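Local coordinates for regulatory protein SWI6 (Saccharomyces cerevisiae, PDB 1SW6) that works as part of the SBF and MBF complexes that drive cell-cycle-dependent transcription in yeast, and is seen here as its ankyrin-repeat domain, at residues N57-K62 and Q120-I125; A185-L190 and D226-W231; N277-N282 and P309-K314. All coordinates share one frame; numbering follows the deposited sequence.

Contact 1 (N57-K62 and Q120-I125)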
# COMPACT_ATOMS: atom_id res chain seq x y z
N ASN A 57 -4.49 23.14 -4.62
CA ASN A 57 -3.40 22.19 -4.83
C ASN A 57 -2.23 22.44 -3.89
O ASN A 57 -1.48 21.53 -3.56
CB ASN A 57 -2.91 22.26 -6.27
CG ASN A 57 -1.63 21.47 -6.48
OD1 ASN A 57 -1.60 20.25 -6.29
ND2 ASN A 57 -0.56 22.16 -6.86
N GLU A 58 -2.07 23.69 -3.46
CA GLU A 58 -0.97 24.00 -2.56
C GLU A 58 -1.26 23.52 -1.13
O GLU A 58 -0.33 23.24 -0.37
CB GLU A 58 -0.67 25.51 -2.60
CG GLU A 58 -0.16 25.94 -3.99
CD GLU A 58 0.53 27.30 -4.00
OE1 GLU A 58 1.05 27.69 -5.07
OE2 GLU A 58 0.57 27.97 -2.94
N GLN A 59 -2.53 23.41 -0.78
CA GLN A 59 -2.88 22.91 0.55
C GLN A 59 -2.44 21.46 0.59
O GLN A 59 -1.93 20.98 1.61
CB GLN A 59 -4.38 22.98 0.80
CG GLN A 59 -4.92 24.35 1.11
CD GLN A 59 -6.33 24.29 1.67
OE1 GLN A 59 -7.25 23.79 1.02
NE2 GLN A 59 -6.50 24.80 2.88
N LYS A 60 -2.64 20.77 -0.53
CA LYS A 60 -2.27 19.37 -0.64
C LYS A 60 -0.76 19.19 -0.51
O LYS A 60 -0.29 18.31 0.22
CB LYS A 60 -2.75 18.80 -1.97
CG LYS A 60 -2.46 17.32 -2.14
CD LYS A 60 -3.09 16.77 -3.40
CE LYS A 60 -2.88 15.26 -3.50
NZ LYS A 60 -3.34 14.68 -4.80
N MET A 61 -0.00 20.02 -1.22
CA MET A 61 1.46 19.95 -1.17
C MET A 61 1.93 20.15 0.26
O MET A 61 2.85 19.48 0.71
CB MET A 61 2.08 21.01 -2.08
CG MET A 61 1.61 20.92 -3.52
SD MET A 61 2.20 22.28 -4.54
CE MET A 61 2.35 21.45 -6.12
N LYS A 62 1.27 21.06 0.98
CA LYS A 62 1.63 21.32 2.36
C LYS A 62 1.27 20.11 3.22
O LYS A 62 2.07 19.65 4.04
CB LYS A 62 0.90 22.55 2.89
CG LYS A 62 1.28 22.89 4.33
CD LYS A 62 0.44 24.03 4.88
CE LYS A 62 0.93 24.43 6.27
NZ LYS A 62 0.05 25.47 6.89
N GLN A 120 -2.68 27.42 4.27
CA GLN A 120 -3.19 26.95 5.55
C GLN A 120 -3.21 25.43 5.58
O GLN A 120 -3.48 24.79 4.56
CB GLN A 120 -4.61 27.47 5.78
CG GLN A 120 -5.22 26.96 7.08
CD GLN A 120 -6.58 27.56 7.38
OE1 GLN A 120 -7.50 27.48 6.56
NE2 GLN A 120 -6.71 28.17 8.56
N LEU A 121 -2.90 24.86 6.74
CA LEU A 121 -2.89 23.41 6.90
C LEU A 121 -4.30 22.84 6.95
O LEU A 121 -5.10 23.22 7.80
CB LEU A 121 -2.15 23.01 8.18
CG LEU A 121 -2.10 21.49 8.39
CD1 LEU A 121 -1.36 20.85 7.22
CD2 LEU A 121 -1.42 21.16 9.70
N ASN A 122 -4.60 21.93 6.03
CA ASN A 122 -5.91 21.30 5.95
C ASN A 122 -5.70 19.79 6.03
O ASN A 122 -5.11 19.20 5.13
CB ASN A 122 -6.57 21.67 4.62
CG ASN A 122 -8.02 21.26 4.55
OD1 ASN A 122 -8.39 20.14 4.91
ND2 ASN A 122 -8.86 22.16 4.07
N LEU A 123 -6.17 19.16 7.11
CA LEU A 123 -6.00 17.72 7.31
C LEU A 123 -6.98 16.84 6.56
O LEU A 123 -6.81 15.62 6.52
CB LEU A 123 -6.10 17.38 8.80
CG LEU A 123 -5.16 18.11 9.76
CD1 LEU A 123 -5.53 17.75 11.18
CD2 LEU A 123 -3.72 17.73 9.45
N ASN A 124 -8.00 17.44 5.97
CA ASN A 124 -9.01 16.67 5.26
C ASN A 124 -8.91 16.73 3.74
O ASN A 124 -9.85 17.12 3.04
CB ASN A 124 -10.39 17.13 5.75
CG ASN A 124 -10.55 16.98 7.27
OD1 ASN A 124 -10.88 17.93 7.97
ND2 ASN A 124 -10.30 15.77 7.76
N ILE A 125 -7.75 16.32 3.24
CA ILE A 125 -7.44 16.29 1.82
C ILE A 125 -6.89 14.92 1.43
O ILE A 125 -6.05 14.37 2.14
CB ILE A 125 -6.34 17.32 1.47
CG1 ILE A 125 -6.78 18.73 1.86
CG2 ILE A 125 -5.99 17.24 -0.01
CD1 ILE A 125 -5.69 19.77 1.69

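Contact 2 (A185-L190 and D226-W231)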
# COMPACT_ATOMS: atom_id res chain seq x y z
N ALA A 185 -7.88 0.15 21.83
CA ALA A 185 -7.73 1.56 22.18
C ALA A 185 -8.14 2.42 20.99
O ALA A 185 -8.69 3.52 21.16
CB ALA A 185 -6.27 1.86 22.57
N LEU A 186 -7.88 1.93 19.78
CA LEU A 186 -8.25 2.67 18.57
C LEU A 186 -9.77 2.91 18.45
O LEU A 186 -10.22 3.94 17.95
CB LEU A 186 -7.78 1.91 17.33
CG LEU A 186 -7.98 2.60 15.98
CD1 LEU A 186 -7.07 3.82 15.88
CD2 LEU A 186 -7.65 1.61 14.86
N LEU A 187 -10.56 1.95 18.92
CA LEU A 187 -12.00 2.09 18.84
C LEU A 187 -12.51 3.29 19.66
O LEU A 187 -13.52 3.88 19.31
CB LEU A 187 -12.68 0.79 19.30
CG LEU A 187 -12.45 -0.38 18.33
CD1 LEU A 187 -13.06 -1.66 18.87
CD2 LEU A 187 -13.05 -0.04 16.97
N ASP A 188 -11.81 3.65 20.74
CA ASP A 188 -12.26 4.80 21.53
C ASP A 188 -12.26 6.08 20.70
O ASP A 188 -13.08 6.98 20.95
CB ASP A 188 -11.39 5.01 22.78
CG ASP A 188 -11.63 3.96 23.85
OD1 ASP A 188 -12.61 3.17 23.73
OD2 ASP A 188 -10.85 3.92 24.82
N TYR A 189 -11.36 6.15 19.73
CA TYR A 189 -11.27 7.32 18.85
C TYR A 189 -11.92 7.14 17.47
O TYR A 189 -12.25 8.14 16.83
CB TYR A 189 -9.81 7.74 18.65
CG TYR A 189 -9.18 8.31 19.89
CD1 TYR A 189 -8.79 7.49 20.95
CD2 TYR A 189 -9.00 9.69 20.03
CE1 TYR A 189 -8.25 8.02 22.11
CE2 TYR A 189 -8.46 10.24 21.19
CZ TYR A 189 -8.09 9.40 22.23
OH TYR A 189 -7.56 9.93 23.38
N LEU A 190 -12.12 5.91 17.02
CA LEU A 190 -12.71 5.71 15.69
C LEU A 190 -14.07 5.01 15.63
O LEU A 190 -14.52 4.67 14.54
CB LEU A 190 -11.73 4.96 14.76
CG LEU A 190 -10.31 5.52 14.52
CD1 LEU A 190 -9.67 4.80 13.32
CD2 LEU A 190 -10.37 7.02 14.22
N ASP A 226 -13.49 -10.24 17.84
CA ASP A 226 -13.74 -10.38 19.27
C ASP A 226 -13.54 -9.08 20.03
O ASP A 226 -14.32 -8.76 20.92
CB ASP A 226 -12.88 -11.49 19.88
CG ASP A 226 -13.25 -12.87 19.36
OD1 ASP A 226 -14.42 -13.08 18.96
OD2 ASP A 226 -12.37 -13.76 19.37
N ILE A 227 -12.49 -8.33 19.70
CA ILE A 227 -12.25 -7.05 20.36
C ILE A 227 -13.41 -6.09 20.11
O ILE A 227 -13.84 -5.38 21.01
CB ILE A 227 -10.95 -6.36 19.86
CG1 ILE A 227 -9.72 -7.07 20.41
CG2 ILE A 227 -10.93 -4.89 20.28
CD1 ILE A 227 -9.67 -7.11 21.92
N LEU A 228 -13.93 -6.08 18.89
CA LEU A 228 -15.05 -5.21 18.55
C LEU A 228 -16.30 -5.55 19.38
O LEU A 228 -16.95 -4.65 19.93
CB LEU A 228 -15.38 -5.33 17.05
CG LEU A 228 -16.61 -4.56 16.55
CD1 LEU A 228 -16.57 -3.13 17.07
CD2 LEU A 228 -16.64 -4.55 15.03
N MET A 229 -16.64 -6.83 19.47
CA MET A 229 -17.81 -7.24 20.25
C MET A 229 -17.61 -6.91 21.74
O MET A 229 -18.49 -6.36 22.39
CB MET A 229 -18.09 -8.73 20.06
CG MET A 229 -18.52 -9.11 18.64
SD MET A 229 -20.02 -8.22 18.09
CE MET A 229 -21.24 -8.99 19.18
N GLY A 230 -16.44 -7.25 22.28
CA GLY A 230 -16.17 -6.94 23.68
C GLY A 230 -16.24 -5.44 23.95
O GLY A 230 -16.79 -5.01 24.97
N TRP A 231 -15.70 -4.65 23.02
CA TRP A 231 -15.70 -3.19 23.17
C TRP A 231 -17.12 -2.63 23.27
O TRP A 231 -17.40 -1.75 24.08
CB TRP A 231 -14.99 -2.52 21.98
CG TRP A 231 -14.87 -1.00 22.10
CD1 TRP A 231 -13.84 -0.31 22.69
CD2 TRP A 231 -15.80 -0.02 21.64
NE1 TRP A 231 -14.09 1.05 22.62
CE2 TRP A 231 -15.28 1.24 21.98
CE3 TRP A 231 -17.03 -0.09 20.96
CZ2 TRP A 231 -15.95 2.44 21.66
CZ3 TRP A 231 -17.69 1.09 20.65
CH2 TRP A 231 -17.15 2.34 21.00

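Contact 3 (N277-N282 and P309-K314)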
# COMPACT_ATOMS: atom_id res chain seq x y z
N ASN A 277 -25.98 -8.99 10.73
CA ASN A 277 -26.62 -9.66 9.60
C ASN A 277 -26.89 -8.73 8.42
O ASN A 277 -27.75 -9.02 7.59
CB ASN A 277 -27.93 -10.31 10.05
CG ASN A 277 -27.74 -11.27 11.22
OD1 ASN A 277 -27.01 -12.25 11.11
ND2 ASN A 277 -28.40 -10.98 12.34
N ALA A 278 -26.16 -7.62 8.33
CA ALA A 278 -26.32 -6.67 7.24
C ALA A 278 -25.86 -7.27 5.91
O ALA A 278 -24.88 -8.03 5.87
CB ALA A 278 -25.53 -5.40 7.53
N GLN A 279 -26.54 -6.93 4.83
CA GLN A 279 -26.18 -7.46 3.52
C GLN A 279 -25.50 -6.41 2.67
O GLN A 279 -25.92 -5.25 2.66
CB GLN A 279 -27.43 -7.97 2.80
CG GLN A 279 -27.99 -9.25 3.38
CD GLN A 279 -29.36 -9.57 2.82
OE1 GLN A 279 -30.35 -8.96 3.20
NE2 GLN A 279 -29.42 -10.53 1.90
N ASP A 280 -24.45 -6.80 1.96
CA ASP A 280 -23.74 -5.88 1.09
C ASP A 280 -24.47 -5.82 -0.25
O ASP A 280 -25.59 -6.30 -0.36
CB ASP A 280 -22.28 -6.31 0.89
CG ASP A 280 -22.14 -7.59 0.09
OD1 ASP A 280 -23.16 -8.21 -0.28
OD2 ASP A 280 -20.98 -7.99 -0.18
N SER A 281 -23.82 -5.23 -1.26
CA SER A 281 -24.43 -5.09 -2.58
C SER A 281 -24.74 -6.39 -3.31
O SER A 281 -25.58 -6.42 -4.20
CB SER A 281 -23.57 -4.20 -3.47
OG SER A 281 -23.77 -2.84 -3.14
N ASN A 282 -24.04 -7.46 -2.94
CA ASN A 282 -24.28 -8.76 -3.55
C ASN A 282 -25.36 -9.46 -2.74
O ASN A 282 -25.86 -10.52 -3.12
CB ASN A 282 -23.00 -9.62 -3.56
CG ASN A 282 -21.84 -8.94 -4.29
OD1 ASN A 282 -22.06 -8.20 -5.25
ND2 ASN A 282 -20.61 -9.21 -3.84
N PRO A 309 -27.64 -17.94 9.60
CA PRO A 309 -27.16 -18.71 8.44
C PRO A 309 -28.19 -18.94 7.33
O PRO A 309 -27.89 -19.65 6.36
CB PRO A 309 -26.72 -20.02 9.08
CG PRO A 309 -27.72 -20.21 10.15
CD PRO A 309 -27.87 -18.82 10.76
N PHE A 310 -29.37 -18.34 7.45
CA PHE A 310 -30.41 -18.51 6.43
C PHE A 310 -30.61 -17.32 5.50
O PHE A 310 -31.34 -17.42 4.51
CB PHE A 310 -31.74 -18.89 7.09
CG PHE A 310 -31.65 -20.11 7.96
CD1 PHE A 310 -31.60 -19.99 9.35
CD2 PHE A 310 -31.55 -21.38 7.40
CE1 PHE A 310 -31.45 -21.11 10.16
CE2 PHE A 310 -31.40 -22.51 8.20
CZ PHE A 310 -31.35 -22.38 9.59
N ILE A 311 -29.97 -16.20 5.80
CA ILE A 311 -30.09 -15.02 4.96
C ILE A 311 -29.34 -15.29 3.64
O ILE A 311 -28.14 -15.53 3.63
CB ILE A 311 -29.50 -13.78 5.67
CG1 ILE A 311 -30.30 -13.51 6.96
CG2 ILE A 311 -29.56 -12.58 4.76
CD1 ILE A 311 -29.83 -12.32 7.74
N ALA A 312 -30.08 -15.24 2.54
CA ALA A 312 -29.52 -15.51 1.22
C ALA A 312 -29.04 -14.26 0.49
O ALA A 312 -29.47 -13.14 0.79
CB ALA A 312 -30.56 -16.23 0.37
N ASN A 313 -28.15 -14.44 -0.48
CA ASN A 313 -27.65 -13.32 -1.25
C ASN A 313 -28.42 -13.23 -2.57
O ASN A 313 -29.43 -13.90 -2.74
CB ASN A 313 -26.15 -13.46 -1.52
CG ASN A 313 -25.80 -14.74 -2.26
OD1 ASN A 313 -26.67 -15.43 -2.79
ND2 ASN A 313 -24.51 -15.05 -2.30
N LYS A 314 -27.94 -12.40 -3.48
CA LYS A 314 -28.59 -12.23 -4.78
C LYS A 314 -28.36 -13.43 -5.71
O LYS A 314 -28.43 -13.31 -6.93
CB LYS A 314 -28.12 -10.93 -5.45
CG LYS A 314 -28.66 -9.67 -4.77
CD LYS A 314 -28.12 -8.39 -5.40
CE LYS A 314 -28.74 -7.17 -4.72
NZ LYS A 314 -28.19 -5.86 -5.20

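Contact 1 (N57-K62 and Q120-I125)
Ile125 and Gln59 carry the apolar part of this contact. Atom CD1 of Ile125 comes up to segment 57-62 of helix 57-71 and lies 3.6 Å from CB of Gln59. The first torsion of Ile125 sets CG1 beside its backbone N (chi1 -59°), and the branch extends onward from there to the helix. The other branch, CG2 of Ile125, is 4.1 Å from CB of Lys60. Of the Lys60 side chain, CB and CG face Ile125; the rest of the extended chain leads away. Ile125 also touches Leu63, the next residue of this helix, and Val54 just ahead of it.

The polar part is thin. Gln59 NE2 donates a weak hydrogen bond to Gln120 O at 3.5 Å, with an N-H...O angle of 147°. The same NE2 lies 3.6 Å from CB of Asn122. The amide planes of Gln59 and Asn122 stand 88° apart, and the two amides do not pair. Asn122 OD1 is instead turned to its own loop. It accepts from Asn124 N at 2.9 Å, in the carbonyl plane, and closes an Asx turn.

Lys62 makes the third kind of contact. Its extended chain crosses Leu121 at about a right angle, with CE 3.9 Å from CB of Leu121. NZ of Lys62 is 3.0 Å from Leu121 N, but both are donors and no bond forms. The bond of NZ goes to Thr119 O, just before the loop segment.

The contact thus joins helix 57-71 to the loop that leads into helix 134-140 of the first ankyrin repeat. Lys62 is buried, and the Thr119 carbonyl probably offsets part of the cost of holding its ammonium group there. The single bond between the segments is weak, so the join rests largely on side chains lying against their neighbours.

Contact 2 (A185-L190 and D226-W231)
The first torsion of Trp231 puts CG anti to the backbone N (chi1 -176°), and the indole lies against Leu187. Leu187 CG sits beside its own backbone N.

CB of Leu187 lies over one face of the indole, 3.6 Å from the centroid of the Trp231 five-membered ring, a CH-pi contact. CD1 of Leu187 reaches further, to 3.8 Å from CB of Trp231 and 4.1 Å from CG2 of Ile227. It also touches CD1 of Leu228.

At the ring edge, Trp231 NE1 donates to Asp188 OD1 at 2.8 Å. The bond is nearly straight (172°), and the oxygen lies in the ring plane. Arg238 forms a salt bridge with the same oxygen.

Segments 185-190 and 226-231 of the two helices run at 61° to each other, and the contact joins ANK 2 to ANK 3. The indole has its face on Leu187 and its N-H on a carboxylate, which together would fix its rotation. The arginine probably keeps Asp188 charged; its OD1 then serves both the indole N-H and Arg238 inside a largely buried interface.

Contact 3 (N277-N282 and P309-K314)
Two loops of successive ankyrin repeats run side by side here, and Ile311 of one packs on Asn277 and Gln279 of the other. Residues 277-282 and 311-314 run in directions 12° apart. CD1 of Ile311 is 3.6 Å from CB of Asn277, and the two side chains cross at about a right angle. CG2 of Ile311 lies against the end of Gln279, 3.6 Å from its CD. An alanine at Ile311 would probably open a gap between the loops and leave CB of Asn277 and the Gln279 amide without their apolar neighbour. The polar ends are held beyond the two segments: Asn277 OD1 accepts from Asp308 N, and Gln279 NE2 donates to Gly283 O. NE2 of Gln279 is also 2.8 Å from Ala312 O, but the angle is too poor for a hydrogen bond.

In both loops an Asp or Asn side chain accepts from backbone N atoms of the turn that follows, as is common in ankyrin repeats. Asp280 OD1 accepts from Asn282 N at 2.9 Å, from above the carboxylate plane, which makes an Asx turn. Asp280 OD1 also accepts from Asp284 N, and Asn313, at the matching place in the next loop, accepts through OD1 from Ser315 N and donates through ND2 to Asp284 OD1.

Two bonds then tie the turns together, both given by Lys314. Its backbone N donates to Asn282 O at 2.8 Å, at an angle of 164° and in the carbonyl plane. Its side chain runs close by the same oxygen, with CG 3.4 Å from Asn282 O. NZ of Lys314 ends 2.9 Å from Ser281 O and donates to it, tilted 22° from the carbonyl plane.

The three contacts follow one another along the chain without overlap. Contact 1 lies at one end of the elongated domain, where helix 57-71 meets the loop leading into ANK 1. Contact 2 is nearest the centre and joins helix 183-190 of ANK 2 to helix 218-234 of ANK 3. Contact 3 lies on the far side of the centre from contact 1, between loops flanking the helices 286-293 and 296-304. Centres of contacts 1 and 2 are about 30 Å apart, those of contacts 2 and 3 about 25 Å, and those of contacts 1 and 3 about 40 Å. None touches another. This is consistent with a domain built from joints between adjoining elements, as in other ankyrin stacks.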